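Local coordinates for MMS19 nucleotide excision repair protein homolog (Mus musculus, PDB 6TBL) that probably serves as a key component of the cytosolic iron-sulfur protein assembly complex, helping to deliver iron-sulfur clusters to apoproteins of DNA metabolism, represented here by its C-terminal HEAT-repeat part, at residues 13-17 / 28-32; 50-55 / 72-76. All blocks are in the same frame, centred on the assembly; numbering follows the deposited sequence.

Interaction 1: residues 13-17 / 28-32; sequences LLEAL and TLSCL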
ATOM      1  N   LEU A  13     -41.712   3.511  -9.935  1.00100.10           N
ATOM      2  CA  LEU A  13     -40.815   3.740  -8.807  1.00 87.26           C
ATOM      3  C   LEU A  13     -39.375   3.887  -9.275  1.00 87.38           C
ATOM      4  O   LEU A  13     -38.633   4.741  -8.774  1.00 91.98           O
ATOM      5  CB  LEU A  13     -40.929   2.597  -7.800  1.00 84.19           C
ATOM      6  CG  LEU A  13     -42.211   2.519  -6.973  1.00 84.87           C
ATOM      7  CD1 LEU A  13     -42.213   1.259  -6.122  1.00 90.00           C
ATOM      8  CD2 LEU A  13     -42.351   3.754  -6.101  1.00 80.37           C
ATOM      9  N   LEU A  14     -38.961   3.059 -10.234  1.00 88.56           N
ATOM     10  CA  LEU A  14     -37.601   3.152 -10.752  1.00 91.81           C
ATOM     11  C   LEU A  14     -37.388   4.459 -11.503  1.00 97.52           C
ATOM     12  O   LEU A  14     -36.365   5.128 -11.319  1.00108.20           O
ATOM     13  CB  LEU A  14     -37.303   1.953 -11.650  1.00 86.57           C
ATOM     14  CG  LEU A  14     -37.322   0.594 -10.951  1.00 87.35           C
ATOM     15  CD1 LEU A  14     -37.081  -0.525 -11.946  1.00 88.75           C
ATOM     16  CD2 LEU A  14     -36.297   0.552  -9.831  1.00 87.61           C
ATOM     17  N   GLU A  15     -38.346   4.844 -12.347  1.00 95.45           N
ATOM     18  CA  GLU A  15     -38.230   6.098 -13.079  1.00101.14           C
ATOM     19  C   GLU A  15     -38.333   7.312 -12.169  1.00 99.46           C
ATOM     20  O   GLU A  15     -37.852   8.389 -12.537  1.00106.32           O
ATOM     21  CB  GLU A  15     -39.297   6.167 -14.173  1.00109.15           C
ATOM     22  CG  GLU A  15     -38.994   5.286 -15.369  1.00127.35           C
ATOM     23  CD  GLU A  15     -37.732   5.715 -16.092  1.00144.16           C
ATOM     24  OE1 GLU A  15     -37.546   6.936 -16.284  1.00151.27           O
ATOM     25  OE2 GLU A  15     -36.922   4.836 -16.458  1.00148.82           O
ATOM     26  N   ALA A  16     -38.944   7.167 -10.992  1.00 96.87           N
ATOM     27  CA  ALA A  16     -39.004   8.277 -10.049  1.00 96.70           C
ATOM     28  C   ALA A  16     -37.641   8.606  -9.459  1.00104.89           C
ATOM     29  O   ALA A  16     -37.445   9.724  -8.970  1.00107.93           O
ATOM     30  CB  ALA A  16     -39.997   7.967  -8.929  1.00 83.05           C
ATOM     31  N   LEU A  17     -36.696   7.663  -9.493  1.00 99.73           N
ATOM     32  CA  LEU A  17     -35.354   7.930  -8.990  1.00100.10           C
ATOM     33  C   LEU A  17     -34.620   8.967  -9.828  1.00104.22           C
ATOM     34  O   LEU A  17     -33.690   9.607  -9.326  1.00113.14           O
ATOM     35  CB  LEU A  17     -34.543   6.635  -8.944  1.00 97.67           C
ATOM     36  CG  LEU A  17     -35.057   5.556  -7.992  1.00 92.07           C
ATOM     37  CD1 LEU A  17     -34.331   4.248  -8.227  1.00 91.54           C
ATOM     38  CD2 LEU A  17     -34.895   6.002  -6.552  1.00 83.28           C
ATOM     39  N   THR A  28     -40.172   7.941  -3.493  1.00 82.13           N
ATOM     40  CA  THR A  28     -39.947   6.623  -4.078  1.00 84.90           C
ATOM     41  C   THR A  28     -38.949   5.806  -3.265  1.00 87.38           C
ATOM     42  O   THR A  28     -39.070   4.578  -3.198  1.00 91.09           O
ATOM     43  CB  THR A  28     -39.482   6.755  -5.530  1.00 87.92           C
ATOM     44  OG1 THR A  28     -39.211   5.456  -6.070  1.00 94.99           O
ATOM     45  CG2 THR A  28     -38.229   7.611  -5.624  1.00 95.31           C
ATOM     46  N   LEU A  29     -37.972   6.463  -2.632  1.00 87.82           N
ATOM     47  CA  LEU A  29     -36.995   5.733  -1.829  1.00 85.10           C
ATOM     48  C   LEU A  29     -37.647   5.080  -0.616  1.00 82.33           C
ATOM     49  O   LEU A  29     -37.239   3.990  -0.201  1.00 81.22           O
ATOM     50  CB  LEU A  29     -35.866   6.666  -1.394  1.00 72.18           C
ATOM     51  CG  LEU A  29     -34.841   7.054  -2.460  1.00 75.03           C
ATOM     52  CD1 LEU A  29     -33.969   8.200  -1.972  1.00 78.18           C
ATOM     53  CD2 LEU A  29     -33.985   5.855  -2.838  1.00 74.19           C
ATOM     54  N   SER A  30     -38.661   5.726  -0.035  1.00 75.95           N
ATOM     55  CA  SER A  30     -39.356   5.129   1.099  1.00 76.84           C
ATOM     56  C   SER A  30     -40.162   3.900   0.698  1.00 76.18           C
ATOM     57  O   SER A  30     -40.510   3.092   1.565  1.00 79.63           O
ATOM     58  CB  SER A  30     -40.272   6.157   1.762  1.00 78.59           C
ATOM     59  OG  SER A  30     -41.339   6.519   0.901  1.00102.88           O
ATOM     60  N   CYS A  31     -40.470   3.748  -0.589  1.00 75.94           N
ATOM     61  CA  CYS A  31     -41.138   2.551  -1.082  1.00 84.78           C
ATOM     62  C   CYS A  31     -40.156   1.465  -1.488  1.00 87.51           C
ATOM     63  O   CYS A  31     -40.459   0.275  -1.337  1.00 91.23           O
ATOM     64  CB  CYS A  31     -42.024   2.893  -2.281  1.00 84.25           C
ATOM     65  SG  CYS A  31     -43.382   3.992  -1.904  1.00 89.49           S
ATOM     66  N   LEU A  32     -38.987   1.850  -1.995  1.00 88.84           N
ATOM     67  CA  LEU A  32     -38.045   0.881  -2.540  1.00 83.15           C
ATOM     68  C   LEU A  32     -37.343   0.085  -1.446  1.00 83.90           C
ATOM     69  O   LEU A  32     -37.088  -1.111  -1.618  1.00 89.28           O
ATOM     70  CB  LEU A  32     -37.026   1.598  -3.424  1.00 72.26           C
ATOM     71  CG  LEU A  32     -37.591   2.125  -4.741  1.00 76.27           C
ATOM     72  CD1 LEU A  32     -36.586   3.019  -5.443  1.00 85.13           C
ATOM     73  CD2 LEU A  32     -37.999   0.966  -5.640  1.00 74.63           C
TER
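Thr-28 is the bump that projects from helix 22-38 into a hollow on segment 13-17, lined by Leu-13, Ala-16 and Leu-17. The two helices pair within one HEAT repeat, and their backbones come close here: the CA atoms of Leu-13 and Thr-28 lie 5.6 Å apart, a spacing consistent with the small side chains of Ala-16 and Thr-28. The methyl of Ala-16 meets Thr-28 at its branch point, CB to CB 3.6 Å. From there the threonine forks. Its methyl CG2 fits between Ala-16 CB and Leu-17 CD2, while OG1, trans to the backbone N (chi1 177°), swings to the Leu-13 side and donates a hydrogen bond to Leu-13 O (2.9 Å). That bond arrives obliquely, with a C=O...OG1 angle of 116° and the donor tilted 26° from the carbonyl plane.

Beyond the threonine, Leu-32 offers one methyl to each of two neighbours, CD1 to Leu-17 and CD2 to Leu-13. Leu-17 and Leu-32 meet tip to tip, CD2 of the former 3.6 Å from CD1 of the latter, whereas Leu-32 CD2 rests near Leu-13 CB at 4.0 Å. The side chain of Leu-13 runs past Thr-28 in the opposite direction, so that its CD2 reaches Cys-31 CB (3.9 Å) at the more exposed border. Leu-17 CD2 also touches Leu-29 CD2, and on its other flank Leu-17 packs on Lys-53 and Leu-57 of helix 47-57.

Chemically, a leucine-rich seam surrounds one polar pair. Leu-13 O, on helix 9-16, accepts a weak backbone bond from Ala-16 N; the buried Thr-28 hydroxyl supplements it, giving an otherwise greasy interface a directional tie.

Interaction 2: residues 50-55 / 72-76; sequences LVTKFL and CMHAL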
ATOM      1  N   LEU A  50     -30.797   0.045  -9.996  1.00 88.86           N
ATOM      2  CA  LEU A  50     -30.886   0.355  -8.573  1.00 82.57           C
ATOM      3  C   LEU A  50     -29.552   0.870  -8.046  1.00 84.72           C
ATOM      4  O   LEU A  50     -29.495   1.913  -7.384  1.00 84.56           O
ATOM      5  CB  LEU A  50     -31.342  -0.876  -7.786  1.00 72.44           C
ATOM      6  CG  LEU A  50     -32.812  -1.284  -7.929  1.00 81.75           C
ATOM      7  CD1 LEU A  50     -33.063  -2.658  -7.315  1.00 79.27           C
ATOM      8  CD2 LEU A  50     -33.745  -0.244  -7.323  1.00 71.47           C
ATOM      9  N   VAL A  51     -28.467   0.152  -8.341  1.00 84.44           N
ATOM     10  CA  VAL A  51     -27.140   0.575  -7.896  1.00 82.34           C
ATOM     11  C   VAL A  51     -26.799   1.945  -8.468  1.00 86.17           C
ATOM     12  O   VAL A  51     -26.324   2.836  -7.753  1.00 84.65           O
ATOM     13  CB  VAL A  51     -26.083  -0.476  -8.283  1.00 79.94           C
ATOM     14  CG1 VAL A  51     -24.687   0.060  -8.032  1.00 72.61           C
ATOM     15  CG2 VAL A  51     -26.305  -1.759  -7.508  1.00 77.81           C
ATOM     16  N   THR A  52     -27.048   2.135  -9.764  1.00 90.81           N
ATOM     17  CA  THR A  52     -26.689   3.390 -10.417  1.00 91.55           C
ATOM     18  C   THR A  52     -27.408   4.573  -9.780  1.00 89.64           C
ATOM     19  O   THR A  52     -26.771   5.547  -9.359  1.00 83.54           O
ATOM     20  CB  THR A  52     -27.008   3.312 -11.910  1.00 96.73           C
ATOM     21  OG1 THR A  52     -26.464   2.103 -12.454  1.00104.51           O
ATOM     22  CG2 THR A  52     -26.412   4.500 -12.645  1.00 96.95           C
ATOM     23  N   LYS A  53     -28.738   4.495  -9.687  1.00 87.98           N
ATOM     24  CA  LYS A  53     -29.518   5.644  -9.234  1.00 88.63           C
ATOM     25  C   LYS A  53     -29.330   5.907  -7.746  1.00 90.22           C
ATOM     26  O   LYS A  53     -29.298   7.067  -7.319  1.00 93.62           O
ATOM     27  CB  LYS A  53     -30.994   5.438  -9.564  1.00 89.23           C
ATOM     28  CG  LYS A  53     -31.307   5.591 -11.036  1.00 95.02           C
ATOM     29  CD  LYS A  53     -30.798   6.927 -11.551  1.00104.10           C
ATOM     30  CE  LYS A  53     -30.936   7.034 -13.057  1.00110.84           C
ATOM     31  NZ  LYS A  53     -30.352   8.304 -13.562  1.00116.35           N
ATOM     32  N   PHE A  54     -29.212   4.849  -6.940  1.00 90.32           N
ATOM     33  CA  PHE A  54     -28.976   5.043  -5.512  1.00 83.85           C
ATOM     34  C   PHE A  54     -27.674   5.793  -5.267  1.00 87.75           C
ATOM     35  O   PHE A  54     -27.613   6.686  -4.413  1.00 83.46           O
ATOM     36  CB  PHE A  54     -28.962   3.698  -4.785  1.00 78.58           C
ATOM     37  CG  PHE A  54     -30.313   3.048  -4.667  1.00 78.17           C
ATOM     38  CD1 PHE A  54     -31.470   3.753  -4.955  1.00 75.77           C
ATOM     39  CD2 PHE A  54     -30.423   1.729  -4.256  1.00 77.77           C
ATOM     40  CE1 PHE A  54     -32.709   3.151  -4.844  1.00 74.37           C
ATOM     41  CE2 PHE A  54     -31.660   1.122  -4.144  1.00 78.04           C
ATOM     42  CZ  PHE A  54     -32.804   1.833  -4.435  1.00 72.18           C
ATOM     43  N   LEU A  55     -26.621   5.450  -6.015  1.00 86.45           N
ATOM     44  CA  LEU A  55     -25.344   6.136  -5.848  1.00 86.25           C
ATOM     45  C   LEU A  55     -25.446   7.603  -6.243  1.00 85.70           C
ATOM     46  O   LEU A  55     -24.885   8.474  -5.566  1.00 90.94           O
ATOM     47  CB  LEU A  55     -24.257   5.430  -6.659  1.00 88.28           C
ATOM     48  CG  LEU A  55     -23.850   4.037  -6.179  1.00 86.95           C
ATOM     49  CD1 LEU A  55     -22.866   3.399  -7.147  1.00 72.76           C
ATOM     50  CD2 LEU A  55     -23.261   4.106  -4.776  1.00 84.59           C
ATOM     51  N   CYS A  72     -30.967   2.594   1.228  1.00 65.83           N
ATOM     52  CA  CYS A  72     -31.292   1.634   0.179  1.00 71.00           C
ATOM     53  C   CYS A  72     -30.053   0.869  -0.267  1.00 76.35           C
ATOM     54  O   CYS A  72     -30.133  -0.325  -0.581  1.00 81.17           O
ATOM     55  CB  CYS A  72     -31.940   2.352  -1.001  1.00 80.77           C
ATOM     56  SG  CYS A  72     -33.673   2.774  -0.740  1.00 82.87           S
ATOM     57  N   MET A  73     -28.901   1.545  -0.315  1.00 68.67           N
ATOM     58  CA  MET A  73     -27.649   0.857  -0.613  1.00 63.76           C
ATOM     59  C   MET A  73     -27.368  -0.224   0.419  1.00 71.33           C
ATOM     60  O   MET A  73     -26.856  -1.298   0.084  1.00 71.17           O
ATOM     61  CB  MET A  73     -26.497   1.858  -0.662  1.00 63.90           C
ATOM     62  CG  MET A  73     -26.527   2.770  -1.866  1.00 74.60           C
ATOM     63  SD  MET A  73     -26.403   1.829  -3.396  1.00 88.59           S
ATOM     64  CE  MET A  73     -24.832   1.007  -3.160  1.00 93.97           C
ATOM     65  N   HIS A  74     -27.693   0.046   1.684  1.00 62.37           N
ATOM     66  CA  HIS A  74     -27.601  -0.984   2.709  1.00 65.63           C
ATOM     67  C   HIS A  74     -28.619  -2.090   2.459  1.00 75.69           C
ATOM     68  O   HIS A  74     -28.289  -3.279   2.548  1.00 76.19           O
ATOM     69  CB  HIS A  74     -27.807  -0.357   4.087  1.00 62.00           C
ATOM     70  CG  HIS A  74     -27.656  -1.319   5.223  1.00 69.38           C
ATOM     71  ND1 HIS A  74     -28.683  -2.132   5.652  1.00 69.19           N
ATOM     72  CD2 HIS A  74     -26.603  -1.586   6.032  1.00 70.19           C
ATOM     73  CE1 HIS A  74     -28.266  -2.865   6.670  1.00 71.65           C
ATOM     74  NE2 HIS A  74     -27.007  -2.552   6.920  1.00 70.14           N
ATOM     75  N   ALA A  75     -29.859  -1.718   2.127  1.00 65.62           N
ATOM     76  CA  ALA A  75     -30.904  -2.706   1.898  1.00 67.94           C
ATOM     77  C   ALA A  75     -30.644  -3.547   0.657  1.00 74.00           C
ATOM     78  O   ALA A  75     -31.175  -4.658   0.557  1.00 74.18           O
ATOM     79  CB  ALA A  75     -32.265  -2.016   1.787  1.00 64.34           C
ATOM     80  N   LEU A  76     -29.844  -3.044  -0.288  1.00 73.98           N
ATOM     81  CA  LEU A  76     -29.507  -3.827  -1.471  1.00 77.06           C
ATOM     82  C   LEU A  76     -28.779  -5.115  -1.110  1.00 78.79           C
ATOM     83  O   LEU A  76     -28.892  -6.112  -1.830  1.00 75.95           O
ATOM     84  CB  LEU A  76     -28.651  -2.998  -2.429  1.00 81.71           C
ATOM     85  CG  LEU A  76     -29.372  -2.179  -3.496  1.00 83.28           C
ATOM     86  CD1 LEU A  76     -28.359  -1.446  -4.359  1.00 77.93           C
ATOM     87  CD2 LEU A  76     -30.237  -3.084  -4.350  1.00 81.11           C
TER
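Phe-54 of helix 47-57 packs against Cys-72, Met-73 and Leu-76 of helix 63-76; the two helices form the antiparallel pair of a HEAT repeat. The short segments run at 156° to each other with axes 10.3 Å apart, and nearly all the side chains that meet are buried.

The aromatic contacts are the most distinctive. Cys-72 lies over one face of the Phe-54 ring, its CB 3.6 Å from the ring centroid and only 19° off the normal, a CH-pi contact displaced toward CE2. Its sulfur continues obliquely over the same ring, SG standing 4.4 Å from the centroid. Met-73 instead comes to the edge: SD lies near the ring plane and touches Phe-54 CB at 3.5 Å. Bends at chi2 and chi3 fold the methionine chain, leaving CE against Leu-55 CD2. One ring thus makes sulfur-aromatic contacts of two kinds, with the face turned to cysteine and the edge to methionine.

Packing of the branched side chains completes the interface. Leu-76 extends toward helix 47-57 and divides at its tip: CD2 approaches Leu-50 CD1, while CD1 lodges between the branch of Val-51 and the edge of the phenylalanine. Outside the pair, Leu-36 of helix 22-38 also packs on Phe-54, and Val-91 of helix 81-94 touches both Val-51 and Met-73. Leu-76 CD1 sits 3.8 Å from Val-51 CG2 and equally far from Phe-54 CD2.

How the interactions relate
From the N terminus, interaction 1 comes first: helix 9-16 turns back through a short connection onto helix 22-38, closing the hairpin of HEAT 2. The chain then passes through helix 40-43 before 47-57 and 63-76 close a second, longer loop, interaction 2, within HEAT 3. The loops neither nest nor cross but follow in series, their centres about 11 Å apart. Successive repeats nonetheless stack directly. Leu-29 of the first pair reaches both Phe-54 and Cys-72 of the second, with CD2 3.6 Å from Phe-54 CE1, and Leu-14 meets Leu-50. Two hairpins are thereby brought into direct apolar contact, consistent with the stacking of repeats in a helical solenoid.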